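Local coordinates for protein platelet aggregation factor Sm-hPAF (Streptococcus mitis, PDB 4GWI) that binds fucosylated glycans such as Lewis y through this F-type lectin domain of lectinolysin, a toxin that probably forms pores in cholesterol-containing host membranes, at residues Lys71-Arg75 with Ser137-Glu142; Ala81-Ser85 with Thr134-Leu138; Leu91-Lys96 with Lys120-Val125; Glu98-Gln102 with Val115-Asp121. The protein carries 2 engineered substitutions. The contacts are given in a common frame with arbitrary orientation. Residue numbers count along the deposited sequence, not the author numbering.

Interaction 1. Residues Lys71-Arg75 with Ser137-Glu142; sequences KLYNR and SLAEVE. With CA (calcium ion), chain F; FUC (alpha-L-fucopyranose), chain B.
Tyr73 and Glu142 bury the most surface, on antiparallel strands 71-74 and 140-142, whose axes run 4.9 Å apart at 168°. Lys71 pairs with Glu142 (Lys71 N-Glu142 O 2.8 Å, Glu142 N-Lys71 O 2.9 Å), and Tyr73 N reaches Glu140 O at 2.9 Å. Between them Leu72 and Val141 form a non-hydrogen-bonded pair, packed on the other face (Leu72 CD2-Val141 CG2 3.9 Å). Ala139 (phi/psi -77/-29) breaks the extended run in a classic beta bulge: Tyr73 O accepts from Ala139 N (2.8 Å) and weakly from Glu140 N (3.5 Å). With chi1 m on both, Tyr73 OH donates to Glu142 OE1 (2.8 Å). Ala139 O (2.3 Å) and Glu140 OE1 (2.4 Å) bind calcium with Arg31, Asp34, Asn36 and Ser45; Glu140 also has Gly35 as polar partner. Extended Arg75 donates from NH1 to fucose O4 (2.9 Å) and NH2 to fucose O5 (2.8 Å). This F-type lectin pairing thus carries calcium ligands on one strand and, just beyond the other, a fucose-binding arginine, water-bridged to Ser137.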
# COMPACT_ATOMS: atom_id res chain seq x y z
N LYS A 71 -6.71 -1.51 -2.00
CA LYS A 71 -6.39 -1.61 -3.44
C LYS A 71 -5.00 -0.96 -3.64
O LYS A 71 -4.82 0.15 -3.17
CB LYS A 71 -7.43 -0.81 -4.25
CG LYS A 71 -7.31 -1.13 -5.71
CD LYS A 71 -8.66 -0.72 -6.41
CE LYS A 71 -8.39 -0.88 -7.91
NZ LYS A 71 -9.57 -0.20 -8.57
N LEU A 72 -4.10 -1.70 -4.25
CA LEU A 72 -2.73 -1.19 -4.46
C LEU A 72 -2.71 -0.84 -6.00
O LEU A 72 -3.08 -1.64 -6.84
CB LEU A 72 -1.68 -2.27 -4.26
CG LEU A 72 -1.66 -2.90 -2.85
CD1 LEU A 72 -0.35 -3.68 -2.76
CD2 LEU A 72 -1.79 -1.96 -1.65
N TYR A 73 -2.05 0.27 -6.28
CA TYR A 73 -1.77 0.65 -7.69
C TYR A 73 -0.30 0.72 -7.86
O TYR A 73 0.39 1.46 -7.12
CB TYR A 73 -2.38 2.02 -7.99
CG TYR A 73 -3.89 2.08 -7.89
CD1 TYR A 73 -4.63 2.15 -9.07
CD2 TYR A 73 -4.57 2.07 -6.65
CE1 TYR A 73 -6.01 2.23 -8.99
CE2 TYR A 73 -5.97 2.13 -6.58
CZ TYR A 73 -6.65 2.21 -7.78
OH TYR A 73 -8.01 2.35 -7.74
N ASN A 74 0.23 -0.08 -8.78
CA ASN A 74 1.67 -0.22 -8.96
C ASN A 74 2.28 0.93 -9.75
O ASN A 74 1.56 1.61 -10.47
CB ASN A 74 1.96 -1.57 -9.69
CG ASN A 74 3.36 -2.07 -9.46
OD1 ASN A 74 4.19 -1.46 -8.78
ND2 ASN A 74 3.67 -3.20 -10.13
N ARG A 75 3.60 1.10 -9.62
CA ARG A 75 4.32 1.97 -10.59
C ARG A 75 4.21 1.35 -11.98
O ARG A 75 4.27 0.13 -12.11
CB ARG A 75 5.75 2.03 -10.13
CG ARG A 75 6.55 2.97 -11.03
CD ARG A 75 7.99 3.05 -10.54
NE ARG A 75 8.77 3.89 -11.49
CZ ARG A 75 10.08 4.17 -11.36
NH1 ARG A 75 10.82 3.74 -10.30
NH2 ARG A 75 10.63 4.96 -12.33
N SER A 137 7.81 0.99 -4.37
CA SER A 137 7.13 2.13 -5.04
C SER A 137 5.66 1.82 -5.25
O SER A 137 5.36 0.84 -5.90
CB SER A 137 7.78 2.41 -6.42
OG SER A 137 9.11 2.96 -6.22
N LEU A 138 4.81 2.70 -4.74
CA LEU A 138 3.37 2.51 -4.95
C LEU A 138 2.80 3.80 -5.54
O LEU A 138 3.12 4.93 -5.04
CB LEU A 138 2.71 2.30 -3.55
CG LEU A 138 3.17 0.99 -2.95
CD1 LEU A 138 2.94 1.07 -1.40
CD2 LEU A 138 2.32 -0.15 -3.52
N ALA A 139 1.97 3.66 -6.60
CA ALA A 139 1.36 4.90 -7.06
C ALA A 139 0.21 5.37 -6.18
O ALA A 139 -0.10 6.50 -6.06
CB ALA A 139 0.78 4.58 -8.48
N GLU A 140 -0.48 4.40 -5.53
CA GLU A 140 -1.60 4.78 -4.62
C GLU A 140 -1.98 3.50 -3.85
O GLU A 140 -1.84 2.39 -4.36
CB GLU A 140 -2.84 5.21 -5.49
CG GLU A 140 -3.86 5.99 -4.62
CD GLU A 140 -3.49 7.45 -4.29
OE1 GLU A 140 -2.40 7.98 -4.59
OE2 GLU A 140 -4.32 8.09 -3.59
N VAL A 141 -2.41 3.76 -2.59
CA VAL A 141 -3.08 2.66 -1.83
C VAL A 141 -4.40 3.26 -1.36
O VAL A 141 -4.45 4.36 -0.75
CB VAL A 141 -2.20 2.36 -0.59
CG1 VAL A 141 -2.96 1.33 0.28
CG2 VAL A 141 -0.86 1.73 -1.01
N GLU A 142 -5.46 2.56 -1.72
CA GLU A 142 -6.83 3.03 -1.32
C GLU A 142 -7.41 2.00 -0.36
O GLU A 142 -7.10 0.78 -0.48
CB GLU A 142 -7.75 3.08 -2.57
CG GLU A 142 -7.24 4.19 -3.52
CD GLU A 142 -8.06 4.20 -4.81
OE1 GLU A 142 -8.77 3.22 -5.17
OE2 GLU A 142 -7.92 5.26 -5.52
CA CA F . -0.51 8.79 -5.87
C1 FUC B . 14.07 4.54 -12.99
C2 FUC B . 14.63 3.34 -12.25
C3 FUC B . 15.51 3.77 -11.12
C4 FUC B . 14.69 4.63 -10.18
C5 FUC B . 14.16 5.79 -11.00
C6 FUC B . 13.35 6.75 -10.16
O2 FUC B . 15.38 2.55 -13.16
O3 FUC B . 15.97 2.65 -10.47
O4 FUC B . 13.65 3.84 -9.65
O5 FUC B . 13.39 5.35 -12.07
O HOH W 1 6.58 -0.93 -7.55
O HOH W 2 10.42 1.69 -8.33

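Interaction 2. Residues Ala81-Ser85 with Thr134-Leu138. With FUC (alpha-L-fucopyranose), chain B.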
# COMPACT_ATOMS: atom_id res chain seq x y z
N ALA A 81 8.04 -2.49 -12.84
CA ALA A 81 6.79 -2.85 -12.11
C ALA A 81 7.00 -4.12 -11.29
O ALA A 81 6.35 -4.31 -10.24
CB ALA A 81 5.60 -3.02 -13.09
N ASN A 82 7.90 -5.02 -11.70
CA ASN A 82 8.16 -6.24 -10.95
C ASN A 82 8.78 -6.08 -9.61
O ASN A 82 8.88 -7.05 -8.90
CB ASN A 82 8.95 -7.28 -11.82
CG ASN A 82 10.41 -6.83 -12.12
OD1 ASN A 82 11.29 -7.68 -12.27
ND2 ASN A 82 10.66 -5.51 -12.23
N ARG A 83 9.19 -4.86 -9.21
CA ARG A 83 9.68 -4.66 -7.88
C ARG A 83 8.56 -4.90 -6.85
O ARG A 83 8.87 -5.22 -5.67
CB ARG A 83 10.23 -3.23 -7.70
CG ARG A 83 11.54 -2.98 -8.48
CD ARG A 83 11.82 -1.49 -8.55
NE ARG A 83 13.13 -1.36 -9.27
CZ ARG A 83 13.71 -0.18 -9.55
NH1 ARG A 83 13.15 1.03 -9.18
NH2 ARG A 83 14.91 -0.22 -10.20
N LEU A 84 7.33 -4.71 -7.27
CA LEU A 84 6.21 -5.01 -6.36
C LEU A 84 5.82 -6.51 -6.56
O LEU A 84 4.90 -6.88 -7.33
CB LEU A 84 5.00 -4.08 -6.60
CG LEU A 84 3.83 -4.32 -5.62
CD1 LEU A 84 4.28 -3.98 -4.18
CD2 LEU A 84 2.73 -3.33 -6.00
N SER A 85 6.61 -7.32 -5.89
CA SER A 85 6.46 -8.79 -5.96
C SER A 85 6.97 -9.32 -4.65
O SER A 85 7.78 -8.69 -3.95
CB SER A 85 7.20 -9.34 -7.22
OG SER A 85 8.55 -9.13 -6.98
N THR A 134 15.67 -4.18 -2.70
CA THR A 134 14.61 -3.82 -3.67
C THR A 134 13.84 -2.60 -3.06
O THR A 134 13.56 -2.58 -1.90
CB THR A 134 13.59 -4.96 -3.88
OG1 THR A 134 14.34 -6.12 -4.37
CG2 THR A 134 12.54 -4.65 -4.94
N PRO A 135 13.57 -1.60 -3.88
CA PRO A 135 12.79 -0.43 -3.35
C PRO A 135 11.32 -0.69 -3.53
O PRO A 135 10.90 -1.39 -4.44
CB PRO A 135 13.19 0.76 -4.26
CG PRO A 135 13.66 0.11 -5.55
CD PRO A 135 14.00 -1.36 -5.29
N LEU A 136 10.54 -0.12 -2.59
CA LEU A 136 9.06 -0.21 -2.68
C LEU A 136 8.58 1.15 -3.29
O LEU A 136 8.83 2.21 -2.73
CB LEU A 136 8.48 -0.48 -1.28
CG LEU A 136 6.92 -0.41 -1.23
CD1 LEU A 136 6.29 -1.46 -2.16
CD2 LEU A 136 6.57 -0.65 0.29
N SER A 137 7.81 0.99 -4.37
CA SER A 137 7.13 2.13 -5.04
C SER A 137 5.66 1.82 -5.25
O SER A 137 5.36 0.84 -5.90
CB SER A 137 7.78 2.41 -6.42
OG SER A 137 9.11 2.96 -6.22
N LEU A 138 4.81 2.70 -4.74
CA LEU A 138 3.37 2.51 -4.95
C LEU A 138 2.80 3.80 -5.54
O LEU A 138 3.12 4.93 -5.04
CB LEU A 138 2.71 2.30 -3.55
CG LEU A 138 3.17 0.99 -2.95
CD1 LEU A 138 2.94 1.07 -1.40
CD2 LEU A 138 2.32 -0.15 -3.52
C1 FUC B . 14.07 4.54 -12.99
C2 FUC B . 14.63 3.34 -12.25
C3 FUC B . 15.51 3.77 -11.12
C4 FUC B . 14.69 4.63 -10.18
C5 FUC B . 14.16 5.79 -11.00
C6 FUC B . 13.35 6.75 -10.16
O2 FUC B . 15.38 2.55 -13.16
O3 FUC B . 15.97 2.65 -10.47
O4 FUC B . 13.65 3.84 -9.65
O5 FUC B . 13.39 5.35 -12.07
O HOH W 2 10.42 1.69 -8.33
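Two loops meet here without a single direct hydrogen bond, yet a fucose is held at their edge. The guanidinium of Arg83 lies with one face over Pro135, whose CG is 3.8 Å from Arg83 NH1, while its edge is turned to the sugar: Arg83 NH1 donates to fucose O4 at 2.9 Å, and Arg83 NH2 to fucose O3 at 3.1 Å. The proline ring thus backs an arginine of the glycan pocket, in which His48 and Arg75 also hydrogen-bond the same fucose. One water links the segments, accepting from Arg83 NH1 (2.9 Å) and donating to Ser137 OG (2.8 Å). Nearer the backbone, Thr134 CG2 touches Arg83 CB at 3.9 Å. Residues 81-83 form a short 3-10 turn. Leu84, the centre of an inverse gamma turn, has its CB sideways, but its end comes close to the leucines: Leu84 CD1 meets Leu136 CD1 at 3.8 Å and Leu84 CD2 meets Leu138 CD2 at 4.1 Å. Leu129 touches Leu84, Thr134 and Leu136, and Trp57 touches Leu136 and Leu138, so the Arg83 loop and segment 134-138 pack against strands 124-129 and 56-61 of the five-stranded sheet.

Interaction 3. Residues Leu91-Lys96 with Lys120-Val125. Unlike the reference sequence in segment 120-125: Asp121 (reference Ala).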
# COMPACT_ATOMS: atom_id res chain seq x y z
N LEU A 91 -2.62 -5.73 8.10
CA LEU A 91 -3.44 -4.83 8.87
C LEU A 91 -2.99 -4.87 10.33
O LEU A 91 -2.78 -5.98 10.83
CB LEU A 91 -4.91 -5.21 8.80
CG LEU A 91 -5.60 -5.25 7.40
CD1 LEU A 91 -7.08 -5.56 7.54
CD2 LEU A 91 -5.33 -3.88 6.73
N LEU A 92 -2.86 -3.74 10.97
CA LEU A 92 -2.41 -3.69 12.38
C LEU A 92 -3.48 -2.98 13.19
O LEU A 92 -4.14 -2.03 12.75
CB LEU A 92 -1.12 -2.88 12.57
CG LEU A 92 0.00 -3.21 11.64
CD1 LEU A 92 1.13 -2.27 12.14
CD2 LEU A 92 0.43 -4.63 11.83
N ASN A 93 -3.65 -3.43 14.45
CA ASN A 93 -4.53 -2.71 15.36
C ASN A 93 -3.87 -1.43 15.94
O ASN A 93 -2.73 -1.04 15.57
CB ASN A 93 -5.05 -3.70 16.49
CG ASN A 93 -3.96 -4.08 17.49
OD1 ASN A 93 -4.21 -5.07 18.32
ND2 ASN A 93 -2.80 -3.54 17.46
N GLU A 94 -4.55 -0.75 16.86
CA GLU A 94 -4.05 0.50 17.40
C GLU A 94 -2.78 0.38 18.16
O GLU A 94 -1.97 1.30 18.28
CB GLU A 94 -5.18 1.15 18.26
CG GLU A 94 -4.76 2.53 18.80
CD GLU A 94 -4.28 2.56 20.25
OE1 GLU A 94 -3.83 1.51 20.81
OE2 GLU A 94 -4.36 3.68 20.83
N ALA A 95 -2.54 -0.81 18.71
CA ALA A 95 -1.34 -1.16 19.44
C ALA A 95 -0.25 -1.70 18.54
O ALA A 95 0.85 -2.17 18.93
CB ALA A 95 -1.71 -2.28 20.47
N LYS A 96 -0.50 -1.60 17.20
CA LYS A 96 0.48 -2.03 16.16
C LYS A 96 0.77 -3.53 16.11
O LYS A 96 1.79 -4.00 15.61
CB LYS A 96 1.75 -1.18 16.20
CG LYS A 96 1.40 0.27 15.86
CD LYS A 96 2.67 1.03 15.40
CE LYS A 96 2.50 2.52 15.67
NZ LYS A 96 3.65 3.21 15.01
N LYS A 120 -12.11 -6.68 9.08
CA LYS A 120 -11.10 -6.62 10.08
C LYS A 120 -10.97 -5.27 10.72
O LYS A 120 -10.79 -4.25 10.00
CB LYS A 120 -9.73 -6.99 9.44
CG LYS A 120 -9.59 -8.43 8.92
CD LYS A 120 -9.60 -9.42 10.14
CE LYS A 120 -9.75 -10.83 9.53
NZ LYS A 120 -9.93 -11.76 10.73
N ASP A 121 -10.93 -5.19 12.04
CA ASP A 121 -10.80 -3.91 12.72
C ASP A 121 -9.37 -3.49 12.87
O ASP A 121 -8.61 -4.18 13.61
CB ASP A 121 -11.53 -3.93 14.06
CG ASP A 121 -13.02 -4.19 13.87
OD1 ASP A 121 -13.75 -3.29 13.33
OD2 ASP A 121 -13.50 -5.35 14.18
N ALA A 122 -8.91 -2.46 12.13
CA ALA A 122 -7.52 -2.13 12.09
C ALA A 122 -7.34 -0.64 12.01
O ALA A 122 -8.24 0.03 11.47
CB ALA A 122 -6.93 -2.75 10.84
N ARG A 123 -6.20 -0.19 12.50
CA ARG A 123 -5.88 1.24 12.39
C ARG A 123 -4.82 1.47 11.33
O ARG A 123 -4.80 2.60 10.71
CB ARG A 123 -5.42 1.78 13.74
CG ARG A 123 -5.07 3.30 13.62
CD ARG A 123 -4.98 3.99 14.93
NE ARG A 123 -4.23 5.28 14.72
CZ ARG A 123 -4.06 6.19 15.66
NH1 ARG A 123 -4.68 6.03 16.88
NH2 ARG A 123 -3.28 7.23 15.36
N TYR A 124 -3.91 0.55 11.09
CA TYR A 124 -2.80 0.75 10.12
C TYR A 124 -2.89 -0.23 9.01
O TYR A 124 -3.25 -1.43 9.20
CB TYR A 124 -1.44 0.59 10.83
CG TYR A 124 -1.19 1.55 11.98
CD1 TYR A 124 -1.65 1.24 13.31
CD2 TYR A 124 -0.65 2.82 11.76
CE1 TYR A 124 -1.46 2.10 14.37
CE2 TYR A 124 -0.39 3.69 12.85
CZ TYR A 124 -0.77 3.32 14.14
OH TYR A 124 -0.65 4.23 15.17
N VAL A 125 -2.49 0.19 7.77
CA VAL A 125 -2.40 -0.69 6.62
C VAL A 125 -0.95 -0.64 6.16
O VAL A 125 -0.43 0.53 5.95
CB VAL A 125 -3.35 -0.24 5.49
CG1 VAL A 125 -3.14 -1.17 4.26
CG2 VAL A 125 -4.80 -0.26 5.99
O HOH W 3 -2.07 3.87 17.38
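Leu92 O accepts twice, from Arg123 N at 2.8 Å and from Tyr124 N at 3.1 Å, and Leu92 N returns a bond to Tyr124 O at 2.9 Å. Arg123 and Tyr124 therefore both face Leu92 in a classic beta bulge. Beyond it, Leu91 and Val125 form a non-hydrogen-bonded pair (Leu91 CD2-Val125 CG2 3.7 Å); the Leu91 backbone bonds instead to Val99 and Ala100 of strand 98-104. The bulge is the corner at which strand 120-122 of one sheet passes into strand 124-129 of the other in this beta-sandwich lectin domain. The type I turn 93-96 closes through Lys96 N to Asn93 O (2.8 Å). A water donates to Glu94 O at 2.7 Å and is hydrogen-bonded to Tyr124 OH at 2.7 Å, tying turn to ring. Arg123 NE forms a salt bridge with Asp60, a magnesium ligand, and Arg123 NH1 bonds a glycerol, probably from the crystallisation liquor. Asp121, which differs from the reference alanine, accepts from the Asn66 amide through OD1.

Interaction 4. Residues Glu98-Gln102 with Val115-Asp121. Unlike the reference sequence in segment 115-121: Asp121 (reference Ala).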
# COMPACT_ATOMS: atom_id res chain seq x y z
N GLU A 98 -0.34 -7.23 14.56
CA GLU A 98 -0.98 -7.75 13.34
C GLU A 98 -2.34 -8.36 13.59
O GLU A 98 -2.52 -9.22 14.52
CB GLU A 98 -0.04 -8.80 12.78
CG GLU A 98 -0.56 -9.53 11.61
CD GLU A 98 0.43 -10.71 11.18
OE1 GLU A 98 1.63 -10.55 11.28
OE2 GLU A 98 -0.09 -11.74 10.77
N VAL A 99 -3.34 -7.92 12.84
CA VAL A 99 -4.64 -8.58 12.87
C VAL A 99 -4.98 -9.31 11.57
O VAL A 99 -5.92 -10.15 11.57
CB VAL A 99 -5.78 -7.63 13.27
CG1 VAL A 99 -5.54 -6.94 14.63
CG2 VAL A 99 -6.00 -6.51 12.28
N ALA A 100 -4.22 -9.01 10.48
CA ALA A 100 -4.44 -9.82 9.28
C ALA A 100 -3.24 -9.66 8.39
O ALA A 100 -2.57 -8.65 8.50
CB ALA A 100 -5.74 -9.36 8.53
N ARG A 101 -2.98 -10.63 7.53
CA ARG A 101 -1.80 -10.61 6.66
C ARG A 101 -2.11 -11.47 5.47
O ARG A 101 -2.59 -12.59 5.63
CB ARG A 101 -0.54 -11.12 7.42
CG ARG A 101 0.69 -11.20 6.55
CD ARG A 101 1.92 -11.74 7.34
NE ARG A 101 2.22 -10.91 8.46
CZ ARG A 101 3.14 -9.92 8.50
NH1 ARG A 101 3.86 -9.63 7.42
NH2 ARG A 101 3.29 -9.21 9.64
N GLN A 102 -1.87 -10.95 4.24
CA GLN A 102 -1.98 -11.76 3.01
C GLN A 102 -0.73 -11.58 2.22
O GLN A 102 -0.19 -10.47 2.13
CB GLN A 102 -3.14 -11.29 2.17
CG GLN A 102 -4.46 -11.72 2.81
CD GLN A 102 -5.70 -11.28 2.04
OE1 GLN A 102 -5.75 -11.43 0.81
NE2 GLN A 102 -6.75 -10.81 2.79
N VAL A 115 -7.21 -6.30 -2.66
CA VAL A 115 -7.03 -7.29 -1.54
C VAL A 115 -8.26 -7.17 -0.67
O VAL A 115 -8.66 -6.09 -0.21
CB VAL A 115 -5.79 -6.86 -0.75
CG1 VAL A 115 -5.56 -7.95 0.35
CG2 VAL A 115 -4.55 -6.74 -1.62
N PHE A 116 -8.94 -8.30 -0.42
CA PHE A 116 -10.15 -8.28 0.38
C PHE A 116 -9.93 -8.85 1.79
O PHE A 116 -9.25 -9.89 1.86
CB PHE A 116 -11.24 -9.10 -0.34
CG PHE A 116 -11.72 -8.40 -1.63
CD1 PHE A 116 -12.72 -7.47 -1.51
CD2 PHE A 116 -11.14 -8.74 -2.85
CE1 PHE A 116 -13.18 -6.79 -2.66
CE2 PHE A 116 -11.61 -8.04 -4.02
CZ PHE A 116 -12.61 -7.10 -3.86
N PHE A 117 -10.39 -8.10 2.80
CA PHE A 117 -10.26 -8.59 4.19
C PHE A 117 -11.60 -8.88 4.77
O PHE A 117 -12.59 -8.27 4.39
CB PHE A 117 -9.57 -7.53 5.00
CG PHE A 117 -8.06 -7.46 4.72
CD1 PHE A 117 -7.17 -8.34 5.24
CD2 PHE A 117 -7.56 -6.47 3.83
CE1 PHE A 117 -5.78 -8.29 5.01
CE2 PHE A 117 -6.18 -6.41 3.62
CZ PHE A 117 -5.28 -7.31 4.14
N THR A 118 -11.62 -9.88 5.71
CA THR A 118 -12.95 -10.33 6.23
C THR A 118 -13.32 -9.53 7.45
O THR A 118 -13.02 -9.91 8.61
CB THR A 118 -12.89 -11.80 6.56
OG1 THR A 118 -12.38 -12.54 5.42
CG2 THR A 118 -14.29 -12.32 6.85
N ALA A 119 -13.75 -8.29 7.20
CA ALA A 119 -14.28 -7.32 8.20
C ALA A 119 -13.34 -7.14 9.37
O ALA A 119 -13.68 -7.47 10.54
CB ALA A 119 -15.66 -7.80 8.68
N LYS A 120 -12.11 -6.68 9.08
CA LYS A 120 -11.10 -6.62 10.08
C LYS A 120 -10.97 -5.27 10.72
O LYS A 120 -10.79 -4.25 10.00
CB LYS A 120 -9.73 -6.99 9.44
CG LYS A 120 -9.59 -8.43 8.92
CD LYS A 120 -9.60 -9.42 10.14
CE LYS A 120 -9.75 -10.83 9.53
NZ LYS A 120 -9.93 -11.76 10.73
N ASP A 121 -10.93 -5.19 12.04
CA ASP A 121 -10.80 -3.91 12.72
C ASP A 121 -9.37 -3.49 12.87
O ASP A 121 -8.61 -4.18 13.61
CB ASP A 121 -11.53 -3.93 14.06
CG ASP A 121 -13.02 -4.19 13.87
OD1 ASP A 121 -13.75 -3.29 13.33
OD2 ASP A 121 -13.50 -5.35 14.18
O HOH W 4 -8.03 -11.11 12.99
O HOH W 5 -7.72 -10.86 -1.09
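Gln102 reaches across from its strand with chi1 m and chi2 t, placing its amide at the edge of strand 115-117: Gln102 NE2 donates to Phe116 O at 2.8 Å, and a water donating to Gln102 OE1 (2.8 Å) accepts from Phe116 N (2.9 Å). The side chain so bridges two strands that are not paired with each other, 100-102 and 115-117, whose axes stay 9.0 Å apart at 152°. Gln102 NE2 also lies over one face of the Phe117 ring, 3.5 Å from Phe117 CE1. Phe117, with chi1 m, has its CB sideways, but its ring comes nearer, Phe117 CE1 lying 3.7 Å from Ala100 CB. Lys120 folds back with chi1 and chi2 both m, which brings Lys120 CG to 4.0 Å from Ala100 CB before the extended remainder carries NZ to a water (3.0 Å) that also donates to Val99 O (2.7 Å). Val99 and Ala100 both face Leu91 in a classic beta bulge, and their side chains point toward 115-121. Arg101 points away and is held by a salt bridge from its NH2 to Glu98 OE1 (2.7 Å), with Asp88 and Glu128 as further partners. The two sheets of the sandwich are therefore joined at this margin by a glutamine amide, two waters and a small apolar patch in place of strand-to-strand backbone bonding.

From the N terminus, strand 64-74 supplies the first half of interaction 1, whose partner comes near the end of the modelled chain at 137-142, closing the longest loop. Interaction 2 starts next, at 81-85, and returns to 134-138, sharing Ser137 and Leu138 with interaction 1; the two touch and both meet the fucose. Inside both loops, interaction 3 links 91-96 with 120-125, and interaction 4, nested within it, links 98-102 with 115-121. These last two share Lys120 and Asp121; their centres lie about 23 and 22 Å from that of interaction 2, across the chain's centre. Interactions 1 and 2 hold the glycan end to the two sheets; interactions 3 and 4 join the sheets at the far end.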